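Local coordinates for G protein coupled receptor (Arabidopsis thaliana, PDB 3T33) that binds a zinc ion as a LanC-like protein and may play a role in abscisic acid signalling, at residues 339-344 with 358-363; 347-351 with 405-409. All blocks are in the same frame, centred on the assembly; numbering follows the deposited sequence.

Contact 1: residues 339-344 with 358-363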
loop_
_atom_site.group_PDB
_atom_site.type_symbol
_atom_site.label_atom_id
_atom_site.label_comp_id
_atom_site.label_asym_id
_atom_site.label_seq_id
_atom_site.Cartn_x
_atom_site.Cartn_y
_atom_site.Cartn_z
ATOM N N ASN A 339 -6.695 3.033 -3.589
ATOM C CA ASN A 339 -7.926 3.081 -2.769
ATOM C C ASN A 339 -8.733 1.738 -2.699
ATOM O O ASN A 339 -9.374 1.447 -1.691
ATOM C CB ASN A 339 -8.778 4.265 -3.162
ATOM C CG ASN A 339 -8.053 5.593 -2.923
ATOM O OD1 ASN A 339 -8.543 6.628 -3.270
ATOM N ND2 ASN A 339 -6.879 5.541 -2.394
ATOM N N THR A 340 -8.611 0.891 -3.718
ATOM C CA THR A 340 -9.178 -0.437 -3.645
ATOM C C THR A 340 -8.811 -1.193 -2.369
ATOM O O THR A 340 -9.662 -1.893 -1.783
ATOM C CB THR A 340 -8.712 -1.270 -4.890
ATOM O OG1 THR A 340 -9.211 -0.591 -6.021
ATOM C CG2 THR A 340 -9.295 -2.663 -4.880
ATOM N N TYR A 341 -7.565 -1.043 -1.929
ATOM C CA TYR A 341 -7.050 -1.750 -0.752
ATOM C C TYR A 341 -7.785 -1.362 0.484
ATOM O O TYR A 341 -7.878 -2.147 1.462
ATOM C CB TYR A 341 -5.537 -1.516 -0.561
ATOM C CG TYR A 341 -4.663 -2.445 -1.427
ATOM C CD1 TYR A 341 -4.415 -3.762 -1.052
ATOM C CD2 TYR A 341 -4.135 -2.004 -2.632
ATOM C CE1 TYR A 341 -3.643 -4.613 -1.885
ATOM C CE2 TYR A 341 -3.381 -2.855 -3.460
ATOM C CZ TYR A 341 -3.111 -4.127 -3.070
ATOM O OH TYR A 341 -2.328 -4.961 -3.868
ATOM N N VAL A 342 -8.331 -0.165 0.497
ATOM C CA VAL A 342 -9.198 0.143 1.652
ATOM C C VAL A 342 -10.317 -0.910 1.801
ATOM O O VAL A 342 -10.511 -1.479 2.892
ATOM C CB VAL A 342 -9.820 1.566 1.547
ATOM C CG1 VAL A 342 -10.742 1.787 2.693
ATOM C CG2 VAL A 342 -8.731 2.623 1.621
ATOM N N PHE A 343 -11.023 -1.211 0.711
ATOM C CA PHE A 343 -12.099 -2.212 0.804
ATOM C C PHE A 343 -11.639 -3.605 1.114
ATOM O O PHE A 343 -12.219 -4.274 1.933
ATOM C CB PHE A 343 -12.987 -2.118 -0.444
ATOM C CG PHE A 343 -13.379 -0.704 -0.747
ATOM C CD1 PHE A 343 -13.959 0.076 0.252
ATOM C CD2 PHE A 343 -13.118 -0.137 -1.989
ATOM C CE1 PHE A 343 -14.351 1.382 -0.011
ATOM C CE2 PHE A 343 -13.491 1.151 -2.272
ATOM C CZ PHE A 343 -14.084 1.942 -1.279
ATOM N N LEU A 344 -10.570 -4.031 0.466
ATOM C CA LEU A 344 -9.862 -5.266 0.796
ATOM C C LEU A 344 -9.456 -5.310 2.239
ATOM O O LEU A 344 -9.552 -6.360 2.870
ATOM C CB LEU A 344 -8.596 -5.404 -0.036
ATOM C CG LEU A 344 -8.965 -5.607 -1.490
ATOM C CD1 LEU A 344 -7.660 -5.632 -2.345
ATOM C CD2 LEU A 344 -9.789 -6.891 -1.721
ATOM N N ARG A 358 -17.123 -3.879 -2.794
ATOM C CA ARG A 358 -16.616 -2.543 -3.032
ATOM C C ARG A 358 -15.245 -2.539 -3.714
ATOM O O ARG A 358 -15.028 -1.728 -4.589
ATOM C CB ARG A 358 -16.688 -1.681 -1.775
ATOM C CG ARG A 358 -18.121 -1.205 -1.502
ATOM C CD ARG A 358 -18.202 -0.454 -0.183
ATOM N NE ARG A 358 -19.565 0.001 0.041
ATOM C CZ ARG A 358 -19.947 0.858 0.981
ATOM N NH1 ARG A 358 -19.072 1.380 1.816
ATOM N NH2 ARG A 358 -21.225 1.163 1.079
ATOM N N ALA A 359 -14.384 -3.482 -3.358
ATOM C CA ALA A 359 -13.066 -3.609 -3.989
ATOM C C ALA A 359 -13.321 -4.102 -5.404
ATOM O O ALA A 359 -12.729 -3.635 -6.364
ATOM C CB ALA A 359 -12.158 -4.623 -3.224
ATOM N N LYS A 360 -14.262 -5.002 -5.535
ATOM C CA LYS A 360 -14.608 -5.499 -6.870
ATOM C C LYS A 360 -15.114 -4.374 -7.785
ATOM O O LYS A 360 -14.758 -4.293 -8.963
ATOM C CB LYS A 360 -15.601 -6.678 -6.721
ATOM C CG LYS A 360 -16.367 -7.121 -7.895
ATOM C CD LYS A 360 -17.254 -8.342 -7.495
ATOM C CE LYS A 360 -17.837 -9.052 -8.738
ATOM N NZ LYS A 360 -18.992 -9.890 -8.348
ATOM N N ALA A 361 -15.919 -3.474 -7.241
ATOM C CA ALA A 361 -16.424 -2.355 -8.047
ATOM C C ALA A 361 -15.271 -1.434 -8.465
ATOM O O ALA A 361 -15.222 -0.979 -9.599
ATOM C CB ALA A 361 -17.477 -1.561 -7.278
ATOM N N PHE A 362 -14.327 -1.164 -7.563
ATOM C CA PHE A 362 -13.254 -0.228 -7.978
ATOM C C PHE A 362 -12.379 -0.923 -9.018
ATOM O O PHE A 362 -12.002 -0.335 -9.984
ATOM C CB PHE A 362 -12.427 0.222 -6.786
ATOM C CG PHE A 362 -12.922 1.475 -6.119
ATOM C CD1 PHE A 362 -14.277 1.764 -6.040
ATOM C CD2 PHE A 362 -11.995 2.382 -5.542
ATOM C CE1 PHE A 362 -14.734 2.931 -5.408
ATOM C CE2 PHE A 362 -12.424 3.530 -4.899
ATOM C CZ PHE A 362 -13.822 3.811 -4.817
ATOM N N ALA A 363 -12.095 -2.195 -8.828
ATOM C CA ALA A 363 -11.325 -2.931 -9.801
ATOM C C ALA A 363 -12.033 -3.050 -11.155
ATOM O O ALA A 363 -11.384 -2.940 -12.214
ATOM C CB ALA A 363 -10.972 -4.296 -9.280
#
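Phe343 is wedged between Arg358, Ala359 and Phe362 where two nearly antiparallel helix segments pack, their N-to-C directions 159° apart and their axes 8.2 Å from each other at closest approach. Its CB lies against the backbone of the other helix, 3.5 Å from Ala359 N. With CG anti to its own carbonyl carbon (chi1 -48°), the ring then runs along the interface. Phe343 CG sits 3.6 Å from Arg358 CB, which covers one ring face off centre, toward the rim, in a CH-pi contact. Phe343 CD2 lies 3.6 Å from Arg358 O; CE2, next to the tip, is over the centre of the Phe362 ring, and CZ at the tip is 4.0 Å from Phe362 CZ. The pair is T-shaped, the planes at 87° and the ring centroids 4.9 Å apart, with Phe343 giving the edge and Phe362 the face. Thr340 and Leu344 close the interface around Ala359: Thr340 CG2 is 3.8 Å and Leu344 CD2 3.6 Å from Ala359 CB. Thr340 OG1 nears Phe362 CB but bonds to Ile336 O of its own helix. The extended Arg358 chain leads away to salt bridges with Glu319 and Glu17. Helices 336-350 and 353-375 thus form a buried alpha-hairpin of the LanC-like alpha-toroid, flanked by helix 308-324 through Val321 beside Phe343 and by helix 392-402, whose Met398 and Met402 meet Thr340 and Leu344.

Contact 2: residues 347-351 with 405-409; sequences YRLTR and PTQAL
Arg351 NH1 is held from two directions beside Thr406: it bonds to Arg348 O at 2.9 Å, on a lone pair in the carbonyl plane, and also donates to a water. That water passes the link across by donating to Thr406 O at 3.2 Å. The bond to Arg348 O is bent (138° at the hydrogen) but turns the guanidinium back over the helix end, where Arg351 has already left helical geometry with positive phi. One face of the group rests on the methyl of Thr406, with Arg351 CZ 4.1 Å from Thr406 CG2. The same methyl reaches the Tyr347 ring obliquely, 3.4 Å from Tyr347 CE2. Arg348 runs along the loop instead, its CD 3.3 Å from Thr406 O. A bend at chi3 (-72°) then brings its guanidinium across Leu409, whose CD2 lies over the centre of one face, 4.0 Å from Arg348 CZ; Arg348 NH2 goes on to a salt bridge with Glu414 near the C-terminus. The contact lays the loop that follows helix 392-402 against the C-terminal end of helix 336-350 at the surface, with helix 353-375 alongside through Leu356, which touches both Tyr347 and Pro405.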
loop_
_atom_site.group_PDB
_atom_site.type_symbol
_atom_site.label_atom_id
_atom_site.label_comp_id
_atom_site.label_asym_id
_atom_site.label_seq_id
_atom_site.Cartn_x
_atom_site.Cartn_y
_atom_site.Cartn_z
ATOM N N TYR A 347 -12.633 -5.823 4.326
ATOM C CA TYR A 347 -13.049 -7.187 4.070
ATOM C C TYR A 347 -12.213 -8.180 4.823
ATOM O O TYR A 347 -12.763 -9.067 5.447
ATOM C CB TYR A 347 -13.000 -7.493 2.557
ATOM C CG TYR A 347 -13.395 -8.906 2.199
ATOM C CD1 TYR A 347 -14.683 -9.437 2.548
ATOM C CD2 TYR A 347 -12.506 -9.738 1.506
ATOM C CE1 TYR A 347 -15.034 -10.753 2.183
ATOM C CE2 TYR A 347 -12.873 -11.053 1.126
ATOM C CZ TYR A 347 -14.138 -11.533 1.472
ATOM O OH TYR A 347 -14.459 -12.816 1.124
ATOM N N ARG A 348 -10.886 -8.041 4.803
ATOM C CA ARG A 348 -10.072 -8.882 5.656
ATOM C C ARG A 348 -10.497 -8.793 7.118
ATOM O O ARG A 348 -10.534 -9.810 7.798
ATOM C CB ARG A 348 -8.599 -8.533 5.573
ATOM C CG ARG A 348 -7.911 -8.697 4.194
ATOM C CD ARG A 348 -6.351 -8.740 4.367
ATOM N NE ARG A 348 -5.871 -7.408 4.709
ATOM C CZ ARG A 348 -5.292 -7.104 5.850
ATOM N NH1 ARG A 348 -5.033 -8.037 6.746
ATOM N NH2 ARG A 348 -4.941 -5.853 6.073
ATOM N N LEU A 349 -10.798 -7.590 7.596
ATOM C CA LEU A 349 -11.118 -7.390 9.007
ATOM C C LEU A 349 -12.550 -7.922 9.382
ATOM O O LEU A 349 -12.693 -8.526 10.413
ATOM C CB LEU A 349 -11.028 -5.914 9.349
ATOM C CG LEU A 349 -11.522 -5.522 10.723
ATOM C CD1 LEU A 349 -10.524 -5.965 11.804
ATOM C CD2 LEU A 349 -11.834 -4.019 10.828
ATOM N N THR A 350 -13.578 -7.692 8.531
ATOM C CA THR A 350 -14.976 -7.991 8.899
ATOM C C THR A 350 -15.547 -9.291 8.308
ATOM O O THR A 350 -16.559 -9.839 8.828
ATOM C CB THR A 350 -15.898 -6.838 8.516
ATOM O OG1 THR A 350 -15.821 -6.598 7.107
ATOM C CG2 THR A 350 -15.474 -5.549 9.219
ATOM N N ARG A 351 -14.889 -9.786 7.248
ATOM C CA ARG A 351 -15.426 -10.823 6.393
ATOM C C ARG A 351 -16.808 -10.502 5.759
ATOM O O ARG A 351 -17.561 -11.425 5.361
ATOM C CB ARG A 351 -15.471 -12.158 7.137
ATOM C CG ARG A 351 -14.435 -13.131 6.613
ATOM C CD ARG A 351 -12.946 -12.674 6.751
ATOM N NE ARG A 351 -12.019 -13.808 6.601
ATOM C CZ ARG A 351 -10.687 -13.704 6.568
ATOM N NH1 ARG A 351 -10.108 -12.514 6.699
ATOM N NH2 ARG A 351 -9.939 -14.788 6.448
ATOM N N PRO A 405 -8.309 -12.312 -2.212
ATOM C CA PRO A 405 -8.524 -10.977 -1.660
ATOM C C PRO A 405 -8.303 -10.882 -0.151
ATOM O O PRO A 405 -7.909 -9.802 0.345
ATOM C CB PRO A 405 -9.968 -10.626 -2.070
ATOM C CG PRO A 405 -10.579 -11.919 -2.655
ATOM C CD PRO A 405 -9.497 -12.888 -2.902
ATOM N N THR A 406 -8.454 -11.992 0.570
ATOM C CA THR A 406 -8.163 -12.019 2.020
ATOM C C THR A 406 -6.639 -12.069 2.364
ATOM O O THR A 406 -6.256 -11.909 3.523
ATOM C CB THR A 406 -8.972 -13.115 2.814
ATOM O OG1 THR A 406 -8.641 -14.436 2.344
ATOM C CG2 THR A 406 -10.468 -12.884 2.607
ATOM N N GLN A 407 -5.807 -12.344 1.364
ATOM C CA GLN A 407 -4.365 -12.343 1.520
ATOM C C GLN A 407 -3.762 -11.002 0.979
ATOM O O GLN A 407 -2.599 -10.791 1.099
ATOM C CB GLN A 407 -3.737 -13.543 0.792
ATOM C CG GLN A 407 -4.009 -14.895 1.466
ATOM C CD GLN A 407 -3.585 -14.924 2.959
ATOM O OE1 GLN A 407 -4.367 -15.294 3.826
ATOM N NE2 GLN A 407 -2.343 -14.519 3.246
ATOM N N ALA A 408 -4.573 -10.142 0.373
ATOM C CA ALA A 408 -4.127 -8.890 -0.247
ATOM C C ALA A 408 -3.648 -7.869 0.757
ATOM O O ALA A 408 -4.380 -7.552 1.680
ATOM C CB ALA A 408 -5.229 -8.287 -1.042
ATOM N N LEU A 409 -2.410 -7.404 0.558
ATOM C CA LEU A 409 -1.729 -6.375 1.378
ATOM C C LEU A 409 -1.266 -5.140 0.572
ATOM O O LEU A 409 -0.555 -5.326 -0.380
ATOM C CB LEU A 409 -0.517 -7.003 2.054
ATOM C CG LEU A 409 -0.903 -8.161 2.993
ATOM C CD1 LEU A 409 0.370 -8.976 3.470
ATOM C CD2 LEU A 409 -1.715 -7.680 4.214
HETATM O O HOH W 1 -6.880 -12.898 6.546
#

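Overall arrangement
Contacts 1 and 2 are successive stations on helix 336-350, their centres 11 Å apart: its earlier turns pack against helix 353-375, the other arm of the hairpin, and its last turn meets the loop at 405-409. The segments alternate along the chain: 347-351 falls between the two halves of contact 1, and 405-409 comes after both. The two contacts also touch directly. Leu344 CD2 is 3.8 Å from Pro405 CB, and Tyr341 CE1 lies 3.5 Å from Leu409 C. Only contact 1 comes near the metal: the Asn339 side chain is about 9 Å from the zinc ion bound by Cys288, Cys333 and His334, whereas contact 2 lies away from that site.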